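PDB 3LSO: putative membrane anchored protein from Corynebacterium diphtheriae, which is of unknown function but is probably held at the cell membrane, with a large, strand-rich part outside it. Local coordinates for residues Q45-M55 / A67-N78. Sequence-based numbering, arbitrary orientation.
Sequences QKSNFSAEFEM and ALIKIKDISVSN
Glu-52 and Lys-70 bond to each other twice through their backbones, and Glu-54 and Leu-68 do the same. Glu-52 N reaches Lys-70 O at 3.0 Å, and Lys-70 N returns the bond to Glu-52 O. A fifth bond, from Lys-72 N to Ser-50 O at 3.1 Å, closes the ladder. Between the bonded pairs, Ala-51 faces Ile-71 and Phe-53 faces Ile-69 as non-hydrogen-bonded pairs. Lys-70 O also receives the CA-H of Ala-51, and Glu-52 O that of Ile-69.

Ala-51, Phe-53, Ile-69 and Ile-71 share one face of the ladder. Ile-69 lies alongside Phe-53, and its CG1 sits over one face of the ring, 3.7 Å from the ring centroid. This is a CH-pi contact, offset toward the rim. Chi1 (-57°) sets CG1 anti to the carbonyl carbon, and the trans chi2 then carries CD1 to Phe-53 CZ at 3.6 Å. Ala-51 CB meets Ile-71 CG1 on the same face. Past the ladder's end, selenomethionine Met-55 rests its CG on Ala-67 CB at 3.7 Å.

These are neighbouring antiparallel strands of the beta-rich N-terminal domain, whose family belongs to the E-set clan. Strand 25-36 flanks segment 45-55, and strand 132-146 flanks segment 67-78. Phe-184 meets the Phe-53 ring with its plane nearly parallel.

Glu-52, Glu-54 and Lys-70 share the other face with Leu-68. Glu-54 OE2 makes a long salt bridge to Lys-70 NZ at 3.7 Å, while its OE1 lies against Leu-68 CD2.

From Phe-49 back to Gln-45 the backbones stand farther apart, and side chains bridge the wider gap. Ile-74 CG2 touches Asn-48 O at 3.4 Å. Gln-45 and Val-76 pass in opposite directions. Extended beyond CG (chi2 -160°), the Gln-45 chain reaches across the gap to bring OE1 within 3.6 Å of Val-76 CB.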
ATOM      1  N   GLN B  45     -21.588  49.503  -6.550  1.00 39.00           N
ATOM      2  CA  GLN B  45     -20.275  49.538  -7.211  1.00 39.95           C
ATOM      3  C   GLN B  45     -19.670  48.195  -7.605  1.00 40.17           C
ATOM      4  O   GLN B  45     -19.469  47.327  -6.761  1.00 39.99           O
ATOM      5  CB  GLN B  45     -19.268  50.303  -6.351  1.00 40.26           C
ATOM      6  CG  GLN B  45     -18.140  50.947  -7.170  1.00 41.51           C
ATOM      7  CD  GLN B  45     -16.913  51.279  -6.335  1.00 42.87           C
ATOM      8  OE1 GLN B  45     -16.801  50.868  -5.171  1.00 43.66           O
ATOM      9  NE2 GLN B  45     -15.977  52.014  -6.930  1.00 43.05           N
ATOM     10  N   LYS B  46     -19.362  48.058  -8.891  1.00 40.87           N
ATOM     11  CA  LYS B  46     -18.657  46.891  -9.408  1.00 41.87           C
ATOM     12  C   LYS B  46     -17.198  46.941  -8.996  1.00 42.36           C
ATOM     13  O   LYS B  46     -16.587  48.006  -9.001  1.00 42.23           O
ATOM     14  CB  LYS B  46     -18.762  46.809 -10.937  1.00 42.04           C
ATOM     15  CG  LYS B  46     -19.965  46.018 -11.452  1.00 42.85           C
ATOM     16  CD  LYS B  46     -19.864  45.699 -12.940  1.00 43.92           C
ATOM     17  CE  LYS B  46     -20.138  46.925 -13.800  1.00 45.23           C
ATOM     18  NZ  LYS B  46     -21.343  47.658 -13.308  1.00 45.73           N
ATOM     19  N   SER B  47     -16.651  45.774  -8.656  1.00 43.37           N
ATOM     20  CA  SER B  47     -15.285  45.657  -8.140  1.00 44.19           C
ATOM     21  C   SER B  47     -14.605  44.302  -8.452  1.00 45.32           C
ATOM     22  O   SER B  47     -15.030  43.572  -9.362  1.00 45.58           O
ATOM     23  CB  SER B  47     -15.296  45.915  -6.640  1.00 43.79           C
ATOM     24  OG  SER B  47     -13.983  46.000  -6.146  1.00 43.30           O
ATOM     25  N   ASN B  48     -13.545  43.986  -7.694  1.00 46.42           N
ATOM     26  CA  ASN B  48     -12.747  42.757  -7.854  1.00 47.29           C
ATOM     27  C   ASN B  48     -12.279  42.187  -6.515  1.00 47.87           C
ATOM     28  O   ASN B  48     -11.864  42.937  -5.635  1.00 48.05           O
ATOM     29  CB  ASN B  48     -11.532  43.010  -8.761  1.00 47.37           C
ATOM     30  CG  ASN B  48     -11.826  42.718 -10.226  1.00 47.83           C
ATOM     31  OD1 ASN B  48     -11.895  43.629 -11.061  1.00 47.37           O
ATOM     32  ND2 ASN B  48     -12.015  41.439 -10.544  1.00 48.14           N
ATOM     33  N   PHE B  49     -12.325  40.860  -6.383  1.00 48.61           N
ATOM     34  CA  PHE B  49     -12.024  40.162  -5.127  1.00 48.99           C
ATOM     35  C   PHE B  49     -10.992  39.076  -5.346  1.00 49.24           C
ATOM     36  O   PHE B  49     -11.303  38.026  -5.908  1.00 49.56           O
ATOM     37  CB  PHE B  49     -13.295  39.533  -4.575  1.00 48.93           C
ATOM     38  CG  PHE B  49     -13.082  38.677  -3.357  1.00 49.78           C
ATOM     39  CD1 PHE B  49     -12.973  39.255  -2.089  1.00 50.36           C
ATOM     40  CD2 PHE B  49     -13.033  37.288  -3.462  1.00 50.13           C
ATOM     41  CE1 PHE B  49     -12.792  38.460  -0.936  1.00 50.25           C
ATOM     42  CE2 PHE B  49     -12.858  36.482  -2.307  1.00 50.47           C
ATOM     43  CZ  PHE B  49     -12.733  37.075  -1.048  1.00 49.87           C
ATOM     44  N   SER B  50      -9.773  39.318  -4.872  1.00 49.50           N
ATOM     45  CA  SER B  50      -8.652  38.401  -5.105  1.00 49.37           C
ATOM     46  C   SER B  50      -8.195  37.654  -3.840  1.00 49.39           C
ATOM     47  O   SER B  50      -7.889  38.273  -2.819  1.00 49.35           O
ATOM     48  CB  SER B  50      -7.483  39.148  -5.757  1.00 49.22           C
ATOM     49  OG  SER B  50      -7.107  40.279  -4.997  1.00 48.67           O
ATOM     50  N   ALA B  51      -8.151  36.323  -3.922  1.00 49.34           N
ATOM     51  CA  ALA B  51      -7.714  35.490  -2.806  1.00 49.32           C
ATOM     52  C   ALA B  51      -6.925  34.255  -3.250  1.00 49.53           C
ATOM     53  O   ALA B  51      -7.164  33.694  -4.323  1.00 49.69           O
ATOM     54  CB  ALA B  51      -8.898  35.082  -1.963  1.00 49.23           C
ATOM     55  N   GLU B  52      -5.979  33.846  -2.408  1.00 49.71           N
ATOM     56  CA  GLU B  52      -5.153  32.669  -2.652  1.00 49.65           C
ATOM     57  C   GLU B  52      -5.360  31.646  -1.532  1.00 49.39           C
ATOM     58  O   GLU B  52      -5.105  31.921  -0.355  1.00 49.43           O
ATOM     59  CB  GLU B  52      -3.680  33.071  -2.772  1.00 49.76           C
ATOM     60  CG  GLU B  52      -2.703  31.912  -2.669  1.00 50.78           C
ATOM     61  CD  GLU B  52      -1.286  32.282  -3.076  1.00 52.12           C
ATOM     62  OE1 GLU B  52      -0.933  33.487  -3.052  1.00 51.96           O
ATOM     63  OE2 GLU B  52      -0.520  31.351  -3.424  1.00 53.28           O
ATOM     64  N   PHE B  53      -5.841  30.472  -1.914  1.00 49.06           N
ATOM     65  CA  PHE B  53      -6.100  29.394  -0.971  1.00 48.87           C
ATOM     66  C   PHE B  53      -4.939  28.389  -0.967  1.00 48.77           C
ATOM     67  O   PHE B  53      -4.950  27.412  -1.719  1.00 48.77           O
ATOM     68  CB  PHE B  53      -7.406  28.691  -1.347  1.00 48.82           C
ATOM     69  CG  PHE B  53      -8.630  29.267  -0.691  1.00 48.40           C
ATOM     70  CD1 PHE B  53      -9.133  30.500  -1.071  1.00 48.15           C
ATOM     71  CD2 PHE B  53      -9.304  28.553   0.298  1.00 48.26           C
ATOM     72  CE1 PHE B  53     -10.278  31.007  -0.461  1.00 48.23           C
ATOM     73  CE2 PHE B  53     -10.452  29.062   0.911  1.00 46.50           C
ATOM     74  CZ  PHE B  53     -10.934  30.280   0.538  1.00 46.33           C
ATOM     75  N   GLU B  54      -3.939  28.638  -0.128  1.00 48.51           N
ATOM     76  CA  GLU B  54      -2.775  27.763  -0.054  1.00 48.31           C
ATOM     77  C   GLU B  54      -3.102  26.518   0.770  1.00 47.70           C
ATOM     78  O   GLU B  54      -3.146  26.551   1.999  1.00 47.56           O
ATOM     79  CB  GLU B  54      -1.561  28.515   0.501  1.00 48.66           C
ATOM     80  CG  GLU B  54      -1.178  29.768  -0.305  1.00 50.28           C
ATOM     81  CD  GLU B  54      -0.022  30.574   0.306  1.00 52.26           C
ATOM     82  OE1 GLU B  54       0.519  30.174   1.363  1.00 53.04           O
ATOM     83  OE2 GLU B  54       0.352  31.616  -0.279  1.00 52.68           O
HETATM   84  N   MSE B  55      -3.351  25.420   0.067  1.00 47.11           N
HETATM   85  CA  MSE B  55      -3.756  24.163   0.681  1.00 46.43           C
HETATM   86  C   MSE B  55      -2.897  23.017   0.189  1.00 45.90           C
HETATM   87  O   MSE B  55      -2.342  23.096  -0.913  1.00 46.02           O
HETATM   88  CB  MSE B  55      -5.204  23.863   0.336  1.00 46.47           C
HETATM   89  CG  MSE B  55      -6.159  24.161   1.450  1.00 46.69           C
HETATM   90 SE   MSE B  55      -7.971  23.903   0.833  0.75 47.54          SE
HETATM   91  CE  MSE B  55      -8.047  25.465  -0.300  1.00 47.41           C
ATOM     92  N   ALA B  67      -5.921  25.388   5.933  1.00 31.81           N
ATOM     93  CA  ALA B  67      -6.055  26.224   4.738  1.00 32.35           C
ATOM     94  C   ALA B  67      -5.594  27.647   5.055  1.00 32.93           C
ATOM     95  O   ALA B  67      -6.146  28.301   5.942  1.00 33.02           O
ATOM     96  CB  ALA B  67      -7.480  26.219   4.249  1.00 31.72           C
ATOM     97  N   LEU B  68      -4.560  28.106   4.356  1.00 33.87           N
ATOM     98  CA  LEU B  68      -4.089  29.486   4.501  1.00 35.21           C
ATOM     99  C   LEU B  68      -4.680  30.396   3.397  1.00 35.89           C
ATOM    100  O   LEU B  68      -4.411  30.219   2.201  1.00 36.16           O
ATOM    101  CB  LEU B  68      -2.545  29.559   4.560  1.00 35.15           C
ATOM    102  CG  LEU B  68      -1.864  30.934   4.779  1.00 36.24           C
ATOM    103  CD1 LEU B  68      -2.177  31.567   6.157  1.00 36.46           C
ATOM    104  CD2 LEU B  68      -0.339  30.893   4.540  1.00 36.17           C
ATOM    105  N   ILE B  69      -5.503  31.354   3.811  1.00 36.49           N
ATOM    106  CA  ILE B  69      -6.114  32.287   2.878  1.00 37.12           C
ATOM    107  C   ILE B  69      -5.427  33.648   2.935  1.00 37.73           C
ATOM    108  O   ILE B  69      -5.480  34.343   3.952  1.00 37.89           O
ATOM    109  CB  ILE B  69      -7.616  32.464   3.158  1.00 37.17           C
ATOM    110  CG1 ILE B  69      -8.341  31.108   3.093  1.00 37.30           C
ATOM    111  CG2 ILE B  69      -8.212  33.465   2.179  1.00 36.66           C
ATOM    112  CD1 ILE B  69      -9.669  31.061   3.840  1.00 36.03           C
ATOM    113  N   LYS B  70      -4.772  34.009   1.840  1.00 38.48           N
ATOM    114  CA  LYS B  70      -4.210  35.338   1.683  1.00 39.24           C
ATOM    115  C   LYS B  70      -5.186  36.188   0.858  1.00 39.84           C
ATOM    116  O   LYS B  70      -5.406  35.939  -0.323  1.00 39.83           O
ATOM    117  CB  LYS B  70      -2.819  35.268   1.034  1.00 39.15           C
ATOM    118  CG  LYS B  70      -1.766  34.556   1.886  1.00 39.49           C
ATOM    119  CD  LYS B  70      -0.349  34.735   1.334  1.00 39.43           C
ATOM    120  CE  LYS B  70       0.684  34.012   2.201  1.00 39.03           C
ATOM    121  NZ  LYS B  70       2.073  34.222   1.720  1.00 37.57           N
ATOM    122  N   ILE B  71      -5.802  37.174   1.498  1.00 40.83           N
ATOM    123  CA  ILE B  71      -6.719  38.072   0.800  1.00 41.69           C
ATOM    124  C   ILE B  71      -6.050  39.410   0.486  1.00 42.27           C
ATOM    125  O   ILE B  71      -5.648  40.162   1.387  1.00 42.17           O
ATOM    126  CB  ILE B  71      -8.028  38.291   1.570  1.00 41.62           C
ATOM    127  CG1 ILE B  71      -8.795  36.975   1.686  1.00 42.23           C
ATOM    128  CG2 ILE B  71      -8.896  39.313   0.855  1.00 42.09           C
ATOM    129  CD1 ILE B  71     -10.013  37.030   2.602  1.00 41.68           C
ATOM    130  N   LYS B  72      -5.944  39.686  -0.810  1.00 43.09           N
ATOM    131  CA  LYS B  72      -5.320  40.896  -1.308  1.00 43.93           C
ATOM    132  C   LYS B  72      -6.223  42.104  -1.029  1.00 44.41           C
ATOM    133  O   LYS B  72      -7.447  42.053  -1.248  1.00 44.34           O
ATOM    134  CB  LYS B  72      -5.036  40.740  -2.805  1.00 43.91           C
ATOM    135  CG  LYS B  72      -3.962  41.660  -3.375  1.00 44.54           C
ATOM    136  CD  LYS B  72      -2.562  41.052  -3.310  1.00 44.91           C
ATOM    137  CE  LYS B  72      -1.605  41.916  -4.108  1.00 45.01           C
ATOM    138  NZ  LYS B  72      -0.290  41.986  -3.450  1.00 45.24           N
ATOM    139  N   ASP B  73      -5.614  43.176  -0.522  1.00 44.98           N
ATOM    140  CA  ASP B  73      -6.318  44.421  -0.228  1.00 45.70           C
ATOM    141  C   ASP B  73      -7.253  44.763  -1.370  1.00 46.06           C
ATOM    142  O   ASP B  73      -6.936  44.520  -2.536  1.00 46.32           O
ATOM    143  CB  ASP B  73      -5.333  45.587  -0.079  1.00 45.87           C
ATOM    144  CG  ASP B  73      -4.244  45.324   0.942  1.00 46.38           C
ATOM    145  OD1 ASP B  73      -3.666  44.214   0.949  1.00 46.19           O
ATOM    146  OD2 ASP B  73      -3.951  46.256   1.725  1.00 47.21           O
ATOM    147  N   ILE B  74      -8.407  45.329  -1.043  1.00 46.40           N
ATOM    148  CA  ILE B  74      -9.258  45.898  -2.081  1.00 46.71           C
ATOM    149  C   ILE B  74      -9.521  47.384  -1.835  1.00 46.48           C
ATOM    150  O   ILE B  74     -10.083  47.766  -0.803  1.00 46.43           O
ATOM    151  CB  ILE B  74     -10.529  45.060  -2.340  1.00 46.83           C
ATOM    152  CG1 ILE B  74     -11.391  44.929  -1.086  1.00 47.61           C
ATOM    153  CG2 ILE B  74     -10.133  43.670  -2.847  1.00 47.57           C
ATOM    154  CD1 ILE B  74     -12.735  44.197  -1.336  1.00 49.02           C
ATOM    155  N   SER B  75      -9.056  48.204  -2.777  1.00 46.32           N
ATOM    156  CA  SER B  75      -9.075  49.663  -2.661  1.00 45.99           C
ATOM    157  C   SER B  75     -10.048  50.266  -3.662  1.00 45.62           C
ATOM    158  O   SER B  75      -9.928  50.042  -4.870  1.00 45.46           O
ATOM    159  CB  SER B  75      -7.668  50.233  -2.888  1.00 45.98           C
ATOM    160  OG  SER B  75      -7.689  51.653  -2.908  1.00 46.59           O
ATOM    161  N   VAL B  76     -11.011  51.033  -3.152  1.00 45.38           N
ATOM    162  CA  VAL B  76     -12.031  51.678  -4.006  1.00 44.92           C
ATOM    163  C   VAL B  76     -12.243  53.187  -3.763  1.00 44.42           C
ATOM    164  O   VAL B  76     -12.573  53.614  -2.652  1.00 44.46           O
ATOM    165  CB  VAL B  76     -13.394  50.917  -3.965  1.00 44.97           C
ATOM    166  CG1 VAL B  76     -13.251  49.548  -4.640  1.00 44.94           C
ATOM    167  CG2 VAL B  76     -13.923  50.783  -2.533  1.00 44.31           C
ATOM    168  N   SER B  77     -12.039  53.987  -4.806  1.00 43.67           N
ATOM    169  CA  SER B  77     -12.392  55.400  -4.750  1.00 43.11           C
ATOM    170  C   SER B  77     -13.851  55.567  -5.143  1.00 42.70           C
ATOM    171  O   SER B  77     -14.259  55.142  -6.222  1.00 42.70           O
ATOM    172  CB  SER B  77     -11.490  56.229  -5.665  1.00 43.05           C
ATOM    173  OG  SER B  77     -10.262  56.536  -5.027  1.00 43.10           O
ATOM    174  N   ASN B  78     -14.637  56.165  -4.256  1.00 42.23           N
ATOM    175  CA  ASN B  78     -16.042  56.439  -4.532  1.00 42.02           C
ATOM    176  C   ASN B  78     -16.472  57.774  -3.923  1.00 41.69           C
ATOM    177  O   ASN B  78     -16.225  58.031  -2.754  1.00 41.43           O
ATOM    178  CB  ASN B  78     -16.910  55.291  -4.018  1.00 42.24           C
ATOM    179  CG  ASN B  78     -18.307  55.288  -4.607  1.00 42.98           C
ATOM    180  OD1 ASN B  78     -18.511  55.548  -5.769  1.00 45.00           O
ATOM    181  ND2 ASN B  78     -19.271  54.957  -3.796  1.00 46.65           N
TER